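Side-chain contacts in MccB protein (Escherichia coli, PDB 6OM4), which probably adenylates the N-formylated MccA peptide with ATP, building the phosphoramidate-linked nucleotide of the antibiotic microcin C7: residues I39-C44 against R70-N75; I190-N195 against H201-A206; V211-D214 against N218-N221. All blocks are in the same frame, centred on the assembly; numbering follows the deposited sequence.

Interaction 1: I39-C44 against R70-N75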
loop_
_atom_site.group_PDB
_atom_site.type_symbol
_atom_site.label_atom_id
_atom_site.label_comp_id
_atom_site.label_asym_id
_atom_site.label_seq_id
_atom_site.Cartn_x
_atom_site.Cartn_y
_atom_site.Cartn_z
ATOM N N ILE A 39 -2.298 27.477 19.142
ATOM C CA ILE A 39 -2.287 26.584 20.359
ATOM C C ILE A 39 -3.523 26.861 21.206
ATOM O O ILE A 39 -4.203 25.921 21.623
ATOM C CB ILE A 39 -1.008 26.758 21.180
ATOM C CG1 ILE A 39 0.211 26.220 20.432
ATOM C CG2 ILE A 39 -1.149 26.098 22.548
ATOM C CD1 ILE A 39 1.530 26.745 20.923
ATOM N N LYS A 40 -3.823 28.149 21.454
ATOM C CA LYS A 40 -4.978 28.508 22.293
ATOM C C LYS A 40 -6.272 28.015 21.640
ATOM O O LYS A 40 -7.161 27.509 22.330
ATOM C CB LYS A 40 -5.047 30.025 22.520
ATOM C CG LYS A 40 -3.931 30.619 23.374
ATOM C CD LYS A 40 -3.959 32.157 23.304
ATOM C CE LYS A 40 -3.256 32.826 24.461
ATOM N NZ LYS A 40 -3.529 34.286 24.502
ATOM N N THR A 41 -6.369 28.123 20.311
ATOM C CA THR A 41 -7.525 27.657 19.573
ATOM C C THR A 41 -7.642 26.127 19.685
ATOM O O THR A 41 -8.708 25.593 20.005
ATOM C CB THR A 41 -7.490 28.130 18.113
ATOM O OG1 THR A 41 -7.447 29.561 18.128
ATOM C CG2 THR A 41 -8.672 27.676 17.279
ATOM N N ALA A 42 -6.546 25.427 19.428
ATOM C CA ALA A 42 -6.475 23.982 19.460
ATOM C C ALA A 42 -6.983 23.462 20.807
ATOM O O ALA A 42 -7.812 22.499 20.883
ATOM C CB ALA A 42 -5.063 23.541 19.214
ATOM N N TYR A 43 -6.537 24.137 21.864
ATOM C CA TYR A 43 -6.814 23.728 23.221
ATOM C C TYR A 43 -8.319 23.740 23.518
ATOM O O TYR A 43 -8.791 22.897 24.302
ATOM C CB TYR A 43 -6.025 24.617 24.172
ATOM C CG TYR A 43 -6.167 24.289 25.638
ATOM C CD1 TYR A 43 -5.392 23.294 26.217
ATOM C CD2 TYR A 43 -7.009 25.023 26.448
ATOM C CE1 TYR A 43 -5.441 23.041 27.578
ATOM C CE2 TYR A 43 -7.078 24.771 27.814
ATOM C CZ TYR A 43 -6.301 23.773 28.375
ATOM O OH TYR A 43 -6.363 23.510 29.719
ATOM N N CYS A 44 -9.074 24.645 22.870
ATOM C CA CYS A 44 -10.516 24.704 23.048
ATOM C C CYS A 44 -11.212 23.422 22.600
ATOM O O CYS A 44 -12.360 23.206 22.965
ATOM C CB CYS A 44 -11.130 25.842 22.250
ATOM S SG CYS A 44 -10.581 27.454 22.855
ATOM N N ARG A 70 -9.599 27.824 10.844
ATOM C CA ARG A 70 -9.452 27.455 9.414
ATOM C C ARG A 70 -8.148 26.659 9.215
ATOM O O ARG A 70 -8.110 25.630 8.521
ATOM C CB ARG A 70 -9.497 28.700 8.518
ATOM C CG ARG A 70 -9.397 28.459 7.006
ATOM C CD ARG A 70 -8.011 28.610 6.392
ATOM N NE ARG A 70 -7.372 29.810 6.875
ATOM C CZ ARG A 70 -6.090 29.971 7.134
ATOM N NH1 ARG A 70 -5.659 31.190 7.390
ATOM N NH2 ARG A 70 -5.246 28.958 7.154
ATOM N N PHE A 71 -7.080 27.144 9.819
ATOM C CA PHE A 71 -5.773 26.519 9.753
ATOM C C PHE A 71 -5.823 25.086 10.313
ATOM O O PHE A 71 -5.316 24.152 9.695
ATOM C CB PHE A 71 -4.755 27.383 10.495
ATOM C CG PHE A 71 -3.405 26.752 10.731
ATOM C CD1 PHE A 71 -3.213 25.858 11.774
ATOM C CD2 PHE A 71 -2.332 27.073 9.921
ATOM C CE1 PHE A 71 -1.986 25.241 11.974
ATOM C CE2 PHE A 71 -1.088 26.497 10.143
ATOM C CZ PHE A 71 -0.918 25.587 11.168
ATOM N N LEU A 72 -6.388 24.923 11.507
ATOM C CA LEU A 72 -6.491 23.587 12.120
ATOM C C LEU A 72 -7.379 22.658 11.285
ATOM O O LEU A 72 -7.082 21.479 11.128
ATOM C CB LEU A 72 -7.003 23.746 13.547
ATOM C CG LEU A 72 -6.006 24.403 14.503
ATOM C CD1 LEU A 72 -6.681 24.803 15.810
ATOM C CD2 LEU A 72 -4.885 23.443 14.807
ATOM N N LYS A 73 -8.494 23.170 10.762
ATOM C CA LYS A 73 -9.413 22.399 9.960
ATOM C C LYS A 73 -8.788 21.929 8.644
ATOM O O LYS A 73 -9.011 20.781 8.220
ATOM C CB LYS A 73 -10.635 23.246 9.580
ATOM C CG LYS A 73 -11.724 23.400 10.622
ATOM C CD LYS A 73 -12.996 23.969 9.970
ATOM C CE LYS A 73 -14.036 22.913 9.679
ATOM N NZ LYS A 73 -13.418 21.676 9.157
ATOM N N GLU A 74 -8.110 22.835 7.922
ATOM C CA GLU A 74 -7.652 22.517 6.562
ATOM C C GLU A 74 -6.513 21.489 6.604
ATOM O O GLU A 74 -6.213 20.875 5.587
ATOM C CB GLU A 74 -7.280 23.802 5.821
ATOM C CG GLU A 74 -5.947 24.388 6.248
ATOM C CD GLU A 74 -5.640 25.764 5.675
ATOM O OE1 GLU A 74 -6.465 26.278 4.891
ATOM O OE2 GLU A 74 -4.577 26.351 6.060
ATOM N N ASN A 75 -5.898 21.308 7.774
ATOM C CA ASN A 75 -4.883 20.270 7.970
ATOM C C ASN A 75 -5.461 19.009 8.653
ATOM O O ASN A 75 -4.699 18.103 8.958
ATOM C CB ASN A 75 -3.706 20.857 8.740
ATOM C CG ASN A 75 -2.949 21.870 7.910
ATOM O OD1 ASN A 75 -2.288 21.507 6.941
ATOM N ND2 ASN A 75 -3.043 23.123 8.280
#

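Interaction 2: I190-N195 against H201-A206. With ND7 (5'-O-[(S)-amino(hydroxy)phosphoryl]adenosine), chain M.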
loop_
_atom_site.group_PDB
_atom_site.type_symbol
_atom_site.label_atom_id
_atom_site.label_comp_id
_atom_site.label_asym_id
_atom_site.label_seq_id
_atom_site.Cartn_x
_atom_site.Cartn_y
_atom_site.Cartn_z
ATOM N N ILE A 190 -5.618 -21.674 -2.237
ATOM C CA ILE A 190 -5.696 -22.350 -3.548
ATOM C C ILE A 190 -4.277 -22.836 -3.901
ATOM O O ILE A 190 -3.337 -22.013 -3.950
ATOM C CB ILE A 190 -6.262 -21.424 -4.661
ATOM C CG1 ILE A 190 -7.655 -20.892 -4.350
ATOM C CG2 ILE A 190 -6.247 -22.143 -6.003
ATOM C CD1 ILE A 190 -8.174 -19.911 -5.380
ATOM N N ALA A 191 -4.108 -24.159 -4.101
ATOM C CA ALA A 191 -2.822 -24.732 -4.487
ATOM C C ALA A 191 -2.692 -24.682 -6.012
ATOM O O ALA A 191 -3.294 -25.504 -6.722
ATOM C CB ALA A 191 -2.661 -26.144 -3.944
ATOM N N LEU A 192 -1.901 -23.731 -6.536
ATOM C CA LEU A 192 -1.869 -23.513 -7.947
ATOM C C LEU A 192 -0.536 -22.885 -8.316
ATOM O O LEU A 192 -0.071 -21.982 -7.627
ATOM C CB LEU A 192 -3.038 -22.599 -8.315
ATOM C CG LEU A 192 -3.154 -22.175 -9.778
ATOM C CD1 LEU A 192 -3.435 -23.364 -10.696
ATOM C CD2 LEU A 192 -4.244 -21.116 -9.926
ATOM N N ASN A 193 0.065 -23.406 -9.383
ATOM C CA ASN A 193 1.189 -22.801 -10.049
ATOM C C ASN A 193 0.694 -22.328 -11.420
ATOM O O ASN A 193 0.253 -23.130 -12.227
ATOM C CB ASN A 193 2.362 -23.776 -10.211
ATOM C CG ASN A 193 3.672 -23.114 -10.597
ATOM O OD1 ASN A 193 4.121 -22.185 -9.927
ATOM N ND2 ASN A 193 4.336 -23.641 -11.614
ATOM N N ILE A 194 0.697 -21.018 -11.649
ATOM C CA ILE A 194 0.392 -20.498 -12.962
ATOM C C ILE A 194 1.616 -20.649 -13.865
ATOM O O ILE A 194 2.476 -19.757 -13.932
ATOM C CB ILE A 194 -0.080 -19.048 -12.897
ATOM C CG1 ILE A 194 -1.355 -18.952 -12.070
ATOM C CG2 ILE A 194 -0.267 -18.488 -14.308
ATOM C CD1 ILE A 194 -1.174 -18.198 -10.821
ATOM N N ASN A 195 1.639 -21.744 -14.620
ATOM C CA ASN A 195 2.740 -22.034 -15.564
ATOM C C ASN A 195 2.299 -21.863 -17.030
ATOM O O ASN A 195 3.133 -22.016 -17.934
ATOM C CB ASN A 195 3.322 -23.432 -15.321
ATOM C CG ASN A 195 2.322 -24.569 -15.451
ATOM O OD1 ASN A 195 1.156 -24.387 -15.812
ATOM N ND2 ASN A 195 2.791 -25.776 -15.172
ATOM N N HIS A 201 -7.459 -18.384 -15.365
ATOM C CA HIS A 201 -8.891 -18.616 -15.235
ATOM C C HIS A 201 -9.250 -19.264 -13.888
ATOM O O HIS A 201 -10.422 -19.221 -13.519
ATOM C CB HIS A 201 -9.424 -19.460 -16.422
ATOM C CG HIS A 201 -9.306 -18.750 -17.729
ATOM N ND1 HIS A 201 -10.094 -17.664 -18.050
ATOM C CD2 HIS A 201 -8.470 -18.929 -18.775
ATOM C CE1 HIS A 201 -9.736 -17.202 -19.228
ATOM N NE2 HIS A 201 -8.762 -17.961 -19.704
ATOM N N LYS A 202 -8.280 -19.889 -13.197
ATOM C CA LYS A 202 -8.521 -20.563 -11.922
ATOM C C LYS A 202 -8.421 -19.578 -10.746
ATOM O O LYS A 202 -8.661 -19.951 -9.589
ATOM C CB LYS A 202 -7.522 -21.704 -11.687
ATOM C CG LYS A 202 -7.756 -22.958 -12.523
ATOM C CD LYS A 202 -6.769 -23.139 -13.654
ATOM C CE LYS A 202 -6.738 -24.537 -14.241
ATOM N NZ LYS A 202 -5.752 -25.396 -13.550
ATOM N N VAL A 203 -8.016 -18.331 -11.015
ATOM C CA VAL A 203 -7.841 -17.347 -9.957
ATOM C C VAL A 203 -9.133 -16.554 -9.793
ATOM O O VAL A 203 -9.602 -15.928 -10.750
ATOM C CB VAL A 203 -6.648 -16.424 -10.261
ATOM C CG1 VAL A 203 -6.501 -15.359 -9.193
ATOM C CG2 VAL A 203 -5.346 -17.194 -10.432
ATOM N N PRO A 204 -9.746 -16.549 -8.592
ATOM C CA PRO A 204 -11.034 -15.889 -8.391
ATOM C C PRO A 204 -10.957 -14.368 -8.585
ATOM O O PRO A 204 -9.913 -13.774 -8.390
ATOM C CB PRO A 204 -11.452 -16.222 -6.961
ATOM C CG PRO A 204 -10.538 -17.374 -6.560
ATOM C CD PRO A 204 -9.265 -17.228 -7.381
ATOM N N GLU A 205 -12.066 -13.797 -9.063
ATOM C CA GLU A 205 -12.307 -12.374 -9.061
ATOM C C GLU A 205 -12.189 -11.867 -7.622
ATOM O O GLU A 205 -12.498 -12.591 -6.684
ATOM C CB GLU A 205 -13.697 -12.106 -9.645
ATOM C CG GLU A 205 -14.207 -10.689 -9.519
ATOM C CD GLU A 205 -15.598 -10.518 -10.130
ATOM O OE1 GLU A 205 -16.283 -11.565 -10.369
ATOM O OE2 GLU A 205 -16.005 -9.341 -10.382
ATOM N N ALA A 206 -11.742 -10.617 -7.460
ATOM C CA ALA A 206 -11.640 -9.994 -6.164
ATOM C C ALA A 206 -11.616 -8.471 -6.343
ATOM O O ALA A 206 -11.525 -7.976 -7.458
ATOM C CB ALA A 206 -10.390 -10.482 -5.461
HETATM O O1A ND7 M . 10.501 -15.920 -4.481
HETATM P PA ND7 M . 9.661 -14.952 -3.698
HETATM O O2A ND7 M . 10.090 -14.632 -2.273
HETATM N N3A ND7 M . 9.694 -13.533 -4.631
HETATM O "O5'" ND7 M . 8.140 -15.387 -3.588
HETATM C "C5'" ND7 M . 7.481 -15.726 -4.846
HETATM C "C4'" ND7 M . 6.307 -16.657 -4.447
HETATM C "C3'" ND7 M . 6.891 -18.061 -4.071
HETATM O "O3'" ND7 M . 6.404 -18.533 -2.875
HETATM C "C2'" ND7 M . 6.555 -18.890 -5.382
HETATM O "O2'" ND7 M . 6.233 -20.292 -5.034
HETATM C "C1'" ND7 M . 5.455 -18.317 -5.889
HETATM O "O4'" ND7 M . 5.548 -16.748 -5.494
HETATM N N9 ND7 M . 5.306 -18.324 -7.317
HETATM C C4 ND7 M . 4.199 -18.724 -8.001
HETATM C C5 ND7 M . 4.454 -18.555 -9.316
HETATM N N7 ND7 M . 5.700 -18.044 -9.446
HETATM C C8 ND7 M . 6.190 -17.897 -8.231
HETATM N N3 ND7 M . 3.018 -19.220 -7.575
HETATM C C2 ND7 M . 2.108 -19.524 -8.450
HETATM N N1 ND7 M . 2.337 -19.385 -9.760
HETATM C C6 ND7 M . 3.465 -18.905 -10.212
HETATM N N6 ND7 M . 3.689 -18.765 -11.639
#

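Interaction 3: V211-D214 against N218-N221. With ND7 (5'-O-[(S)-amino(hydroxy)phosphoryl]adenosine), chain M.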
loop_
_atom_site.group_PDB
_atom_site.type_symbol
_atom_site.label_atom_id
_atom_site.label_comp_id
_atom_site.label_asym_id
_atom_site.label_seq_id
_atom_site.Cartn_x
_atom_site.Cartn_y
_atom_site.Cartn_z
ATOM N N VAL A 211 -0.120 -9.133 -6.960
ATOM C CA VAL A 211 0.651 -9.975 -7.845
ATOM C C VAL A 211 2.082 -10.020 -7.312
ATOM O O VAL A 211 2.890 -9.105 -7.556
ATOM C CB VAL A 211 0.577 -9.509 -9.312
ATOM C CG1 VAL A 211 1.333 -10.456 -10.210
ATOM C CG2 VAL A 211 -0.866 -9.357 -9.757
ATOM N N SER A 212 2.338 -11.086 -6.548
ATOM C CA SER A 212 3.567 -11.275 -5.764
ATOM C C SER A 212 4.199 -12.631 -6.116
ATOM O O SER A 212 4.755 -13.316 -5.238
ATOM C CB SER A 212 3.309 -11.123 -4.260
ATOM O OG SER A 212 2.095 -11.749 -3.776
ATOM N N ALA A 213 4.101 -12.998 -7.400
ATOM C CA ALA A 213 4.623 -14.213 -8.004
ATOM C C ALA A 213 5.414 -13.773 -9.229
ATOM O O ALA A 213 5.074 -12.751 -9.835
ATOM C CB ALA A 213 3.522 -15.174 -8.347
ATOM N N ASP A 214 6.440 -14.549 -9.588
ATOM C CA ASP A 214 7.504 -14.049 -10.438
ATOM C C ASP A 214 8.079 -15.061 -11.449
ATOM O O ASP A 214 9.086 -14.739 -12.062
ATOM C CB ASP A 214 8.642 -13.550 -9.554
ATOM C CG ASP A 214 9.191 -14.575 -8.564
ATOM O OD1 ASP A 214 8.782 -15.767 -8.635
ATOM O OD2 ASP A 214 10.070 -14.188 -7.744
ATOM N N ASN A 218 7.705 -13.671 -17.776
ATOM C CA ASN A 218 6.577 -12.963 -18.435
ATOM C C ASN A 218 5.250 -13.246 -17.723
ATOM O O ASN A 218 4.197 -12.981 -18.270
ATOM C CB ASN A 218 6.542 -13.221 -19.947
ATOM C CG ASN A 218 6.348 -14.684 -20.284
ATOM O OD1 ASN A 218 6.657 -15.561 -19.479
ATOM N ND2 ASN A 218 5.792 -14.966 -21.452
ATOM N N LEU A 219 5.280 -13.723 -16.475
ATOM C CA LEU A 219 4.023 -13.916 -15.756
ATOM C C LEU A 219 3.311 -12.569 -15.641
ATOM O O LEU A 219 2.094 -12.475 -15.773
ATOM C CB LEU A 219 4.308 -14.472 -14.368
ATOM C CG LEU A 219 3.110 -14.593 -13.446
ATOM C CD1 LEU A 219 2.047 -15.512 -13.987
ATOM C CD2 LEU A 219 3.565 -15.071 -12.090
ATOM N N ILE A 220 4.085 -11.526 -15.351
ATOM C CA ILE A 220 3.482 -10.212 -15.166
ATOM C C ILE A 220 2.743 -9.831 -16.460
ATOM O O ILE A 220 1.642 -9.260 -16.425
ATOM C CB ILE A 220 4.509 -9.149 -14.745
ATOM C CG1 ILE A 220 3.834 -7.799 -14.507
ATOM C CG2 ILE A 220 5.674 -9.030 -15.719
ATOM C CD1 ILE A 220 2.706 -7.856 -13.491
ATOM N N ASN A 221 3.321 -10.178 -17.603
ATOM C CA ASN A 221 2.662 -9.864 -18.913
ATOM C C ASN A 221 1.344 -10.627 -19.062
ATOM O O ASN A 221 0.320 -10.047 -19.505
ATOM C CB ASN A 221 3.610 -10.097 -20.080
ATOM C CG ASN A 221 4.883 -9.304 -19.946
ATOM O OD1 ASN A 221 5.861 -9.816 -19.394
ATOM N ND2 ASN A 221 4.845 -8.050 -20.375
HETATM O O1A ND7 M . 10.501 -15.920 -4.481
HETATM P PA ND7 M . 9.661 -14.952 -3.698
HETATM O O2A ND7 M . 10.090 -14.632 -2.273
HETATM N N3A ND7 M . 9.694 -13.533 -4.631
HETATM O "O5'" ND7 M . 8.140 -15.387 -3.588
HETATM C "C5'" ND7 M . 7.481 -15.726 -4.846
HETATM C "C4'" ND7 M . 6.307 -16.657 -4.447
HETATM C "C3'" ND7 M . 6.891 -18.061 -4.071
HETATM O "O3'" ND7 M . 6.404 -18.533 -2.875
HETATM C "C2'" ND7 M . 6.555 -18.890 -5.382
HETATM O "O2'" ND7 M . 6.233 -20.292 -5.034
HETATM C "C1'" ND7 M . 5.455 -18.317 -5.889
HETATM O "O4'" ND7 M . 5.548 -16.748 -5.494
HETATM N N9 ND7 M . 5.306 -18.324 -7.317
HETATM C C4 ND7 M . 4.199 -18.724 -8.001
HETATM C C5 ND7 M . 4.454 -18.555 -9.316
HETATM N N7 ND7 M . 5.700 -18.044 -9.446
HETATM C C8 ND7 M . 6.190 -17.897 -8.231
HETATM N N3 ND7 M . 3.018 -19.220 -7.575
HETATM C C2 ND7 M . 2.108 -19.524 -8.450
HETATM N N1 ND7 M . 2.337 -19.385 -9.760
HETATM C C6 ND7 M . 3.465 -18.905 -10.212
HETATM N N6 ND7 M . 3.689 -18.765 -11.639
#

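Interaction 1: I39-C44 against R70-N75
Ala42 and Leu72 mark the closest approach of two helix ends, with the CA of Ala42 and the CA of Leu72 7.4 Å apart. Residues 39-44 lie at the end of helix 32-43, and residues 70-75 at the end of helix 62-74. This is helix-helix packing in the N-terminal part of the chain. Its small antiparallel sheets and short helices are consistent with a peptide-binding, winged-helix type RiPP recognition element.

One methyl carries the contact. Leu72 is extended at its second torsion (chi2 168°), which sends CD1 out to the other helix. There CD1 of Leu72 reaches the backbone N of Ala42 at 3.7 Å and the CB of Ala42 at 4.0 Å. Thr41 meets Leu72 obliquely, its CG2 3.8 Å from the same CD1. The hydroxyl of Thr41 serves its own helix instead, with OG1 hydrogen-bonded to Asn37 O. Ala42 also touches Leu5 of strand 2-5, and Leu72 touches Phe77.

Polar groups at the end of helix 62-74 and just after it pair locally. Arg70 NH2 makes a salt bridge to Glu74 OE2 at 2.9 Å, met from above the carboxylate plane. Asn75 ND2 bonds Phe71 O at 2.9 Å and sits over the centre of the Phe71 ring.

Interaction 2: I190-N195 against H201-A206
Ile190, Leu192 and Ile194 meet Lys202, Val203 and Pro204 in an apolar, partly buried contact with no hydrogen bond across it. It lies at the edge of the Rossmann-like sheet of the ThiF family. Strand 186-191 is an outermost strand there, and residues 201-206 belong to the connection that leads from it to strand 208-211.

Ile190 and Leu192 point at this connection; Ile194 does not, but its end comes nearer. The end of Ile190, CD1, meets the proline ring at CD of Pro204, 3.5 Å away, with CG of Pro204 next. Leu192 has its CG anti to the backbone N (chi1 177°), which carries the branch across to Lys202 and Val203. CD2 of Leu192 comes 3.8 Å from the CB of Lys202. CD2 of Leu192 also lies 4.1 Å from CG2 of Val203, whose side chain runs at about a right angle to the leucine. Ile194 adds a looser touch, CD1 to CG2 of Val203 at 4.3 Å.

The backbone of Ile194 reads the adenine of the bound adenosine phosphoramidate. Its N donates to N1 of the ligand at 3.0 Å, while N6 of the ligand donates to Ile194 O at 2.8 Å; both N-H...acceptor angles are 149°.

Ile190 packs on Ile143 of strand 141-146, and Leu192 and Val203 share Ile145 of that strand. Farther in, Val203 touches Val119 and Ile194 touches Leu121, both of strand 117-121.

Interaction 3: V211-D214 against N218-N221
Ala213 and Leu219 meet beside the adenine in the pocket that holds the bound adenosine phosphoramidate. The methyl of Ala213 rests over a face of the base, its CB 3.6 Å from C4 of the ligand. Leu219 approaches the same face nearer the amino group, with CD2 3.7 Å from N6 of the ligand. CD2 of Leu219 also lies against the loop itself: it is 3.7 Å from CB of Ala213 and 3.6 Å from the backbone O of Ala213. The leucine carries CG anti to its own N (chi1 174°), which aims the branch at the loop and the base together.

Residues 212-214 lie in the loop after strand 208-211 of the Rossmann-like fold; Leu219 begins helix 219-230. Strand 208-211 runs parallel to strand 117-121, and the nucleotide sits at the C-terminal ends of both, as is usual in such folds. Ser212 ties the loop to the neighbouring strand end, its OG within hydrogen-bonding reach of the carbonyls of Leu121 and Gly122. On the strand side, CG1 of Val211 meets CD1 of Ile220 at 4.4 Å, a loose apolar touch. Ile220 also packs on Tyr258 and Asn236.

Asp214 points away from the helix, and its carboxylate lies by the phosphoramide. Its CG stands between the backbone N and the carbonyl carbon (chi1 56°), which swings the carboxylate over to the ligand, where OD1 of Asp214 comes 3.4 Å from C8. OD2 of Asp214 accepts a weak hydrogen bond from the phosphoramide N3A at 3.2 Å, with an N-H...acceptor angle of 135°. The stronger partner of that oxygen is the backbone of the bound peptide. The Asp214 side chain is about 4 Å from a bound magnesium ion.

How the interactions relate
Interactions 2 and 3 belong to one nucleotide site, while interaction 1 is remote, its centre about 51 Å and 48 Å from those of interactions 2 and 3. Interaction 1 is small, buried helix-helix packing in the N-terminal part, with no ligand nearby. Interaction 2 is only partly buried and lies at the sheet edge; interaction 3 is buried beside a central strand. The last two touch directly, with CG2 of Ile194 3.8 Å from CD1 of Leu219. All three contacts are apolar across their segments. The ligand adds the polar chemistry: in 190-195 backbone groups bond N1 and N6 of the adenine, whereas in 211-214 a carboxylate faces the phosphoramide and the peptide.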